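Local coordinates for membrane protein implicated in regulation of membrane protease activity (Corynebacterium glutamicum ATCC 13032, PDB 3CP0) that is of unknown function but, as the soluble NfeD-like domain of a membrane protein, has been implicated in regulating membrane protease activity, at residues V25-E30 with V42-S47; L32-A37 with T59-E64; W49-M54 with T74-W79. All coordinates share one frame; numbering follows the deposited sequence.

In the fold
All three contacts belong to one small NfeD-like domain of the OB clan, a five-strand mixed sheet in which the first and last strands also pair. Interaction 1 joins strands 28-31 and 41-44, interaction 2 brings together the loops that follow strands 28-31 and 47-53, and interaction 3 pairs strands 47-53 and 75-80 in parallel. Along the chain, interaction 2 crosses both others, whereas interaction 1 closes before interaction 3 opens. The centre of interaction 2 lies about 13 Å from that of interaction 1, and interaction 3 is centred about 10 Å from each. Val42, Val35, Ala51 and Ser53 pack between the contacts, tying strands and loops into one closed domain.

Interaction 1: residues V25-E30 with V42-S47; sequences VGHRAE and VRLDGS. With ZN (zinc ion), chain B.
His27 and Asp45 share a zinc ion. His27 NE2 bonds the metal at 2.0 Å and Asp45 OD2 does so at 2.0 Å, while a water adds a further ligand. Asp45 OD1 stands farther from the metal, beside the imidazole edge, 3.1 Å from His27 CD2. The two side chains cross at about a right angle, with ring and carboxylate planes 60° apart. Nearer the backbone, His27 CB rests on Leu44 CD1 at 3.4 Å.

Beyond the metal the backbones pair in antiparallel fashion, as the first two strands of an OB-type fold. Glu30 and Arg43 form the hydrogen-bonded pair: Arg43 N gives to Glu30 O at 2.8 Å and Glu30 N to Arg43 O at 3.2 Å. Asp45 and Gly46 occupy the middle of the type I' turn from Leu44 to Ser47, closed by bonds from Leu44 N to Ser47 O and, at 3.0 Å, from Ser47 N to Leu44 O; the turn carries the chain into strand 47-53. Outside the pair, the backbones of His27 and Ala29 hydrogen-bond to Val68 and Val66 of strand 65-72. On the face of the sheet bearing Glu30 and Arg43, these two side chains run side by side; the salt bridge from Arg43 NH2 to Glu30 OE1 is weak and doubtful, since Arg43 is modelled in two conformers. Ala29 CB meets Val42 CB at 3.7 Å, and Val42 also touches Trp49 and Ala51 of strand 47-53. Arg28 turns away from this pairing, and its NE forms a salt bridge with Glu81 OE2.

Interaction 2: residues L32-A37 with T59-E64; sequences LEDVGA and TFAEGE
Val35 and Phe60 form a single antiparallel bridge closed by two backbone hydrogen bonds. Val35 N gives to Phe60 O at 2.9 Å and Phe60 N gives to Val35 O at 2.9 Å. Two CA-H...O contacts flank the pair, from Asp34 CA to Phe60 O and from Thr59 CA to Val35 O, the latter 3.2 Å. Further along, Asp34 OD1 takes the backbone N-H of Glu62 at 2.9 Å, met from above the carboxylate plane. Glu62 CG lies against Leu32 O at 3.4 Å.

In the second shell, Glu64 OE2 accepts Ala61 N at the start of the type II turn from Ala61 to Glu64, whose Gly63 adopts a positive phi that suits glycine. Leu32 and Glu33 make a classic beta bulge opposite Gln41, where the chain turns its corner. Val35 and Phe60 both press on Ser53 of strand 47-53, and Phe60 meets the His58 ring.

Backbone groups and the Asp34 carboxylate thus bond across the two loops, while Glu64 braces the turn from within its own segment. The N-H bond would favour ionised Asp34, though Glu62 OE1, 5.4 Å from Asp34 OD1, may partly offset this.

Interaction 3: residues W49-M54 with T74-W79; sequences WSARSM and TTAIVW
The methyl of Met54, built as selenomethionine, sits over the face of the Trp79 indole. Met54 CE lies 3.5 Å from the centroid of the five-membered ring, 12° off the ring normal, in a CH-pi contact. The selenium SE follows over the same ring at 4.3 Å from that centroid, which makes it a Met-aromatic contact as well. A bend at chi3 of 80° places CE there. Met54 CB meets Ile77 CG2, extending the apolar contact.

From Met54 back toward Trp49 the strands run parallel, as the third and fifth strands of an OB-type fold do. Ser50 O takes Ala76 N, Ala76 O takes Arg52 N, Arg52 O takes Val78 N at 3.0 Å, and Val78 O takes Met54 N at 2.9 Å. Ala51 CB meets Ala76 CB on one face and also touches Val78 CG1; on the other face, Arg52 CG rests on Thr75 CG2 at 3.9 Å. In the conformer given, one of two modelled, Arg52 NH1 bonds Ala51 O on its own strand at 2.7 Å, nearly straight (171°) but from above the carbonyl plane. Trp49 CE3 comes 3.4 Å from Thr74 O.

His58 meets the Trp79 ring edge-to-face. Four regular backbone bonds carry the strand pairing, and the Met54 methyl on the indole is consistent with dispersion and CH-pi attraction.

Interaction 1: residues V25-E30 with V42-S47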
loop_
_atom_site.group_PDB
_atom_site.type_symbol
_atom_site.label_atom_id
_atom_site.label_comp_id
_atom_site.label_asym_id
_atom_site.label_seq_id
_atom_site.Cartn_x
_atom_site.Cartn_y
_atom_site.Cartn_z
ATOM N N VAL A 25 1.634 8.118 -6.034
ATOM C CA VAL A 25 2.823 7.926 -5.215
ATOM C C VAL A 25 2.926 9.136 -4.312
ATOM O O VAL A 25 2.842 10.257 -4.778
ATOM C CB VAL A 25 4.043 7.741 -6.121
ATOM C CG1 VAL A 25 5.255 7.669 -5.314
ATOM C CG2 VAL A 25 3.853 6.456 -6.954
ATOM N N GLY A 26 3.099 8.878 -3.019
ATOM C CA GLY A 26 3.153 9.881 -1.996
ATOM C C GLY A 26 1.836 9.944 -1.227
ATOM O O GLY A 26 1.800 10.541 -0.142
ATOM N N HIS A 27 0.788 9.307 -1.745
ATOM C CA HIS A 27 -0.501 9.260 -0.976
ATOM C C HIS A 27 -0.383 8.323 0.213
ATOM O O HIS A 27 0.277 7.263 0.120
ATOM C CB HIS A 27 -1.643 8.671 -1.827
ATOM C CG HIS A 27 -2.222 9.614 -2.855
ATOM N ND1 HIS A 27 -1.462 10.499 -3.607
ATOM C CD2 HIS A 27 -3.507 9.747 -3.293
ATOM C CE1 HIS A 27 -2.259 11.139 -4.452
ATOM N NE2 HIS A 27 -3.500 10.715 -4.258
ATOM N N ARG A 28 -1.084 8.637 1.294
ATOM C CA ARG A 28 -1.298 7.642 2.339
ATOM C C ARG A 28 -2.430 6.680 1.971
ATOM O O ARG A 28 -3.311 6.998 1.128
ATOM C CB ARG A 28 -1.591 8.356 3.633
ATOM C CG ARG A 28 -0.273 9.073 4.117
ATOM C CD ARG A 28 -0.648 10.089 5.097
ATOM N NE ARG A 28 0.538 10.822 5.539
ATOM C CZ ARG A 28 1.050 11.879 4.904
ATOM N NH1 ARG A 28 0.466 12.355 3.780
ATOM N NH2 ARG A 28 2.123 12.479 5.405
ATOM N N ALA A 29 -2.477 5.539 2.651
ATOM C CA ALA A 29 -3.555 4.564 2.404
ATOM C C ALA A 29 -3.819 3.813 3.702
ATOM O O ALA A 29 -2.907 3.628 4.521
ATOM C CB ALA A 29 -3.135 3.592 1.297
ATOM N N GLU A 30 -5.016 3.276 3.791
ATOM C CA GLU A 30 -5.415 2.551 4.990
ATOM C C GLU A 30 -5.445 1.058 4.680
ATOM O O GLU A 30 -5.997 0.619 3.640
ATOM C CB GLU A 30 -6.788 3.060 5.405
ATOM C CG GLU A 30 -7.281 2.371 6.606
ATOM C CD GLU A 30 -8.630 2.938 7.143
ATOM O OE1 GLU A 30 -9.217 3.903 6.564
ATOM O OE2 GLU A 30 -9.082 2.399 8.162
ATOM N N VAL A 42 -5.297 -2.107 0.219
ATOM C CA VAL A 42 -5.426 -0.826 0.939
ATOM C C VAL A 42 -6.538 0.015 0.324
ATOM O O VAL A 42 -6.913 -0.190 -0.835
ATOM C CB VAL A 42 -4.094 -0.001 0.878
ATOM C CG1 VAL A 42 -2.937 -0.762 1.547
ATOM C CG2 VAL A 42 -3.736 0.366 -0.619
ATOM N N ARG A 43 -7.026 0.988 1.097
ATOM C CA ARG A 43 -7.997 1.987 0.618
ATOM C C ARG A 43 -7.259 3.289 0.254
ATOM O O ARG A 43 -6.626 3.930 1.116
ATOM C CB ARG A 43 -9.090 2.224 1.690
ATOM C CG ARG A 43 -10.008 3.434 1.390
ATOM C CD ARG A 43 -11.349 3.426 2.178
ATOM N NE ARG A 43 -11.209 2.923 3.549
ATOM C CZ ARG A 43 -12.219 2.618 4.360
ATOM N NH1 ARG A 43 -13.483 2.758 3.968
ATOM N NH2 ARG A 43 -11.963 2.172 5.580
ATOM N N LEU A 44 -7.325 3.669 -1.016
ATOM C CA LEU A 44 -6.493 4.736 -1.582
ATOM C C LEU A 44 -7.399 5.587 -2.538
ATOM O O LEU A 44 -7.967 5.044 -3.513
ATOM C CB LEU A 44 -5.309 4.070 -2.359
ATOM C CG LEU A 44 -4.410 4.997 -3.174
ATOM C CD1 LEU A 44 -3.775 6.108 -2.307
ATOM C CD2 LEU A 44 -3.306 4.063 -3.752
ATOM N N ASP A 45 -7.562 6.892 -2.252
ATOM C CA ASP A 45 -8.464 7.774 -3.051
ATOM C C ASP A 45 -9.867 7.137 -3.217
ATOM O O ASP A 45 -10.480 7.163 -4.283
ATOM C CB ASP A 45 -7.866 8.110 -4.432
ATOM C CG ASP A 45 -6.933 9.320 -4.419
ATOM O OD1 ASP A 45 -6.621 9.850 -3.318
ATOM O OD2 ASP A 45 -6.469 9.767 -5.515
ATOM N N GLY A 46 -10.343 6.518 -2.148
ATOM C CA GLY A 46 -11.715 6.031 -2.123
ATOM C C GLY A 46 -11.930 4.679 -2.795
ATOM O O GLY A 46 -13.082 4.189 -2.884
ATOM N N SER A 47 -10.849 4.087 -3.300
ATOM C CA SER A 47 -10.922 2.789 -3.962
ATOM C C SER A 47 -10.084 1.723 -3.241
ATOM O O SER A 47 -9.228 2.056 -2.420
ATOM C CB SER A 47 -10.441 2.911 -5.410
ATOM O OG SER A 47 -11.379 3.605 -6.225
HETATM ZN ZN ZN B . -5.206 11.280 -5.237
HETATM O O HOH W 1 -4.573 11.625 -7.238
#

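Interaction 2: residues L32-A37 with T59-E64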
loop_
_atom_site.group_PDB
_atom_site.type_symbol
_atom_site.label_atom_id
_atom_site.label_comp_id
_atom_site.label_asym_id
_atom_site.label_seq_id
_atom_site.Cartn_x
_atom_site.Cartn_y
_atom_site.Cartn_z
ATOM N N LEU A 32 -6.553 -2.538 4.491
ATOM C CA LEU A 32 -7.805 -3.298 4.645
ATOM C C LEU A 32 -7.596 -4.776 4.861
ATOM O O LEU A 32 -8.416 -5.412 5.555
ATOM C CB LEU A 32 -8.726 -3.146 3.408
ATOM C CG LEU A 32 -9.061 -1.714 3.021
ATOM C CD1 LEU A 32 -9.919 -1.705 1.776
ATOM C CD2 LEU A 32 -9.758 -0.964 4.171
ATOM N N GLU A 33 -6.609 -5.353 4.179
ATOM C CA GLU A 33 -6.177 -6.721 4.472
ATOM C C GLU A 33 -4.670 -6.669 4.596
ATOM O O GLU A 33 -3.995 -5.958 3.824
ATOM C CB GLU A 33 -6.580 -7.677 3.358
ATOM C CG GLU A 33 -8.009 -7.537 2.881
ATOM C CD GLU A 33 -9.046 -8.166 3.808
ATOM O OE1 GLU A 33 -8.691 -8.735 4.879
ATOM O OE2 GLU A 33 -10.244 -8.089 3.446
ATOM N N ASP A 34 -4.146 -7.423 5.561
ATOM C CA ASP A 34 -2.726 -7.327 5.970
ATOM C C ASP A 34 -1.793 -7.339 4.767
ATOM O O ASP A 34 -1.930 -8.235 3.892
ATOM C CB ASP A 34 -2.316 -8.507 6.860
ATOM C CG ASP A 34 -2.971 -8.508 8.223
ATOM O OD1 ASP A 34 -3.886 -7.694 8.517
ATOM O OD2 ASP A 34 -2.546 -9.397 9.032
ATOM N N VAL A 35 -0.881 -6.375 4.745
ATOM C CA VAL A 35 0.037 -6.179 3.617
ATOM C C VAL A 35 1.406 -6.728 3.935
ATOM O O VAL A 35 2.057 -6.276 4.880
ATOM C CB VAL A 35 0.194 -4.683 3.256
ATOM C CG1 VAL A 35 1.231 -4.492 2.126
ATOM C CG2 VAL A 35 -1.151 -4.089 2.865
ATOM N N GLY A 36 1.883 -7.658 3.130
ATOM C CA GLY A 36 3.199 -8.240 3.344
ATOM C C GLY A 36 3.878 -8.491 2.015
ATOM O O GLY A 36 3.818 -7.661 1.100
ATOM N N ALA A 37 4.600 -9.616 1.955
ATOM C CA ALA A 37 5.468 -9.876 0.801
ATOM C C ALA A 37 4.715 -10.002 -0.511
ATOM O O ALA A 37 5.186 -9.465 -1.523
ATOM C CB ALA A 37 6.317 -11.138 1.026
ATOM N N THR A 59 5.236 -6.786 7.813
ATOM C CA THR A 59 3.804 -6.842 7.541
ATOM C C THR A 59 3.144 -5.609 8.190
ATOM O O THR A 59 3.495 -5.212 9.329
ATOM C CB THR A 59 3.212 -8.136 8.165
ATOM O OG1 THR A 59 3.772 -9.268 7.484
ATOM C CG2 THR A 59 1.707 -8.195 8.001
ATOM N N PHE A 60 2.204 -5.015 7.461
ATOM C CA PHE A 60 1.367 -3.927 7.957
ATOM C C PHE A 60 -0.004 -4.512 8.228
ATOM O O PHE A 60 -0.683 -5.022 7.308
ATOM C CB PHE A 60 1.294 -2.788 6.900
ATOM C CG PHE A 60 2.602 -2.119 6.684
ATOM C CD1 PHE A 60 3.046 -1.154 7.578
ATOM C CD2 PHE A 60 3.384 -2.443 5.577
ATOM C CE1 PHE A 60 4.282 -0.509 7.388
ATOM C CE2 PHE A 60 4.626 -1.833 5.360
ATOM C CZ PHE A 60 5.061 -0.855 6.260
ATOM N N ALA A 61 -0.457 -4.429 9.471
ATOM C CA ALA A 61 -1.717 -5.087 9.783
ATOM C C ALA A 61 -2.937 -4.215 9.394
ATOM O O ALA A 61 -2.820 -2.989 9.277
ATOM C CB ALA A 61 -1.755 -5.372 11.299
ATOM N N GLU A 62 -4.093 -4.861 9.205
ATOM C CA GLU A 62 -5.363 -4.179 8.980
ATOM C C GLU A 62 -5.539 -3.026 9.974
ATOM O O GLU A 62 -5.360 -3.212 11.194
ATOM C CB GLU A 62 -6.539 -5.157 9.145
ATOM C CG GLU A 62 -7.895 -4.527 8.846
ATOM C CD GLU A 62 -9.081 -5.347 9.335
ATOM O OE1 GLU A 62 -8.894 -6.418 9.951
ATOM O OE2 GLU A 62 -10.214 -4.899 9.107
ATOM N N GLY A 63 -5.917 -1.865 9.435
ATOM C CA GLY A 63 -6.142 -0.645 10.209
ATOM C C GLY A 63 -4.940 0.259 10.205
ATOM O O GLY A 63 -5.076 1.471 10.510
ATOM N N GLU A 64 -3.761 -0.266 9.867
ATOM C CA GLU A 64 -2.580 0.626 9.847
ATOM C C GLU A 64 -2.648 1.618 8.692
ATOM O O GLU A 64 -3.231 1.308 7.640
ATOM C CB GLU A 64 -1.237 -0.147 9.804
ATOM C CG GLU A 64 -0.986 -0.963 11.112
ATOM C CD GLU A 64 0.355 -1.739 11.090
ATOM O OE1 GLU A 64 1.340 -1.224 10.513
ATOM O OE2 GLU A 64 0.449 -2.860 11.660
#

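Interaction 3: residues W49-M54 with T74-W79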
loop_
_atom_site.group_PDB
_atom_site.type_symbol
_atom_site.label_atom_id
_atom_site.label_comp_id
_atom_site.label_asym_id
_atom_site.label_seq_id
_atom_site.Cartn_x
_atom_site.Cartn_y
_atom_site.Cartn_z
ATOM N N TRP A 49 -7.162 -0.956 -3.614
ATOM C CA TRP A 49 -5.989 -1.274 -4.415
ATOM C C TRP A 49 -5.242 -2.451 -3.799
ATOM O O TRP A 49 -5.059 -2.539 -2.591
ATOM C CB TRP A 49 -5.007 -0.080 -4.412
ATOM C CG TRP A 49 -5.467 0.986 -5.255
ATOM C CD1 TRP A 49 -6.504 1.852 -5.016
ATOM C CD2 TRP A 49 -4.916 1.346 -6.517
ATOM N NE1 TRP A 49 -6.623 2.743 -6.078
ATOM C CE2 TRP A 49 -5.680 2.428 -7.019
ATOM C CE3 TRP A 49 -3.865 0.841 -7.276
ATOM C CZ2 TRP A 49 -5.420 3.017 -8.276
ATOM C CZ3 TRP A 49 -3.585 1.431 -8.509
ATOM C CH2 TRP A 49 -4.361 2.509 -8.992
ATOM N N SER A 50 -4.708 -3.310 -4.665
ATOM C CA SER A 50 -3.708 -4.291 -4.216
ATOM C C SER A 50 -2.489 -3.573 -3.689
ATOM O O SER A 50 -2.077 -2.522 -4.221
ATOM C CB SER A 50 -3.276 -5.156 -5.383
ATOM O OG SER A 50 -4.384 -5.982 -5.839
ATOM N N ALA A 51 -1.820 -4.182 -2.704
ATOM C CA ALA A 51 -0.618 -3.575 -2.116
ATOM C C ALA A 51 0.371 -4.648 -1.670
ATOM O O ALA A 51 -0.030 -5.785 -1.359
ATOM C CB ALA A 51 -0.985 -2.674 -0.907
ATOM N N ARG A 52 1.650 -4.294 -1.706
ATOM C CA ARG A 52 2.735 -5.156 -1.227
ATOM C C ARG A 52 3.646 -4.279 -0.371
ATOM O O ARG A 52 3.714 -3.064 -0.562
ATOM C CB ARG A 52 3.564 -5.687 -2.409
ATOM C CG ARG A 52 2.863 -6.753 -3.276
ATOM C CD ARG A 52 1.953 -7.728 -2.520
ATOM N NE ARG A 52 1.187 -8.583 -3.452
ATOM C CZ ARG A 52 -0.129 -8.520 -3.673
ATOM N NH1 ARG A 52 -0.930 -7.672 -3.038
ATOM N NH2 ARG A 52 -0.671 -9.356 -4.545
ATOM N N SER A 53 4.359 -4.902 0.563
ATOM C CA SER A 53 5.308 -4.135 1.377
ATOM C C SER A 53 6.546 -3.815 0.561
ATOM O O SER A 53 6.947 -4.593 -0.313
ATOM C CB SER A 53 5.668 -4.946 2.610
ATOM O OG SER A 53 4.523 -5.009 3.420
HETATM N N MSE A 54 7.124 -2.637 0.814
HETATM C CA MSE A 54 8.401 -2.294 0.204
HETATM C C MSE A 54 9.519 -3.282 0.636
HETATM O O MSE A 54 10.387 -3.639 -0.159
HETATM C CB MSE A 54 8.780 -0.856 0.634
HETATM C CG MSE A 54 10.102 -0.428 0.022
HETATM SE SE MSE A 54 10.684 1.191 0.905
HETATM C CE MSE A 54 11.394 0.283 2.454
ATOM N N THR A 74 -0.572 -2.021 -11.288
ATOM C CA THR A 74 -1.682 -1.515 -10.514
ATOM C C THR A 74 -1.536 -1.938 -9.042
ATOM O O THR A 74 -2.550 -2.061 -8.318
ATOM C CB THR A 74 -3.030 -1.958 -11.043
ATOM O OG1 THR A 74 -3.019 -3.371 -11.350
ATOM C CG2 THR A 74 -3.383 -1.181 -12.323
ATOM N N THR A 75 -0.292 -2.183 -8.635
ATOM C CA THR A 75 -0.033 -2.592 -7.250
ATOM C C THR A 75 0.680 -1.469 -6.526
ATOM O O THR A 75 1.728 -1.005 -6.997
ATOM C CB THR A 75 0.914 -3.826 -7.226
ATOM O OG1 THR A 75 0.271 -4.875 -7.955
ATOM C CG2 THR A 75 1.162 -4.307 -5.808
ATOM N N ALA A 76 0.106 -1.050 -5.421
ATOM C CA ALA A 76 0.742 -0.051 -4.616
ATOM C C ALA A 76 1.849 -0.712 -3.768
ATOM O O ALA A 76 1.620 -1.742 -3.103
ATOM C CB ALA A 76 -0.312 0.579 -3.693
ATOM N N ILE A 77 3.031 -0.110 -3.773
ATOM C CA ILE A 77 4.096 -0.582 -2.905
ATOM C C ILE A 77 4.174 0.423 -1.754
ATOM O O ILE A 77 4.332 1.656 -1.953
ATOM C CB ILE A 77 5.483 -0.604 -3.632
ATOM C CG1 ILE A 77 5.434 -1.319 -4.995
ATOM C CG2 ILE A 77 6.585 -1.279 -2.791
ATOM C CD1 ILE A 77 4.783 -2.690 -4.889
ATOM N N VAL A 78 4.036 -0.121 -0.567
ATOM C CA VAL A 78 3.836 0.739 0.636
ATOM C C VAL A 78 4.891 0.614 1.691
ATOM O O VAL A 78 5.574 -0.441 1.840
ATOM C CB VAL A 78 2.445 0.485 1.256
ATOM C CG1 VAL A 78 1.322 0.693 0.159
ATOM C CG2 VAL A 78 2.329 -0.899 1.865
ATOM N N TRP A 79 5.022 1.692 2.456
ATOM C CA TRP A 79 5.952 1.685 3.586
ATOM C C TRP A 79 5.367 2.499 4.736
ATOM O O TRP A 79 4.189 2.893 4.728
ATOM C CB TRP A 79 7.334 2.168 3.162
ATOM C CG TRP A 79 8.446 1.841 4.157
ATOM C CD1 TRP A 79 9.349 2.709 4.714
ATOM C CD2 TRP A 79 8.746 0.535 4.693
ATOM N NE1 TRP A 79 10.198 2.022 5.603
ATOM C CE2 TRP A 79 9.849 0.693 5.597
ATOM C CE3 TRP A 79 8.199 -0.741 4.499
ATOM C CZ2 TRP A 79 10.404 -0.400 6.315
ATOM C CZ3 TRP A 79 8.754 -1.823 5.245
ATOM C CH2 TRP A 79 9.844 -1.630 6.099
#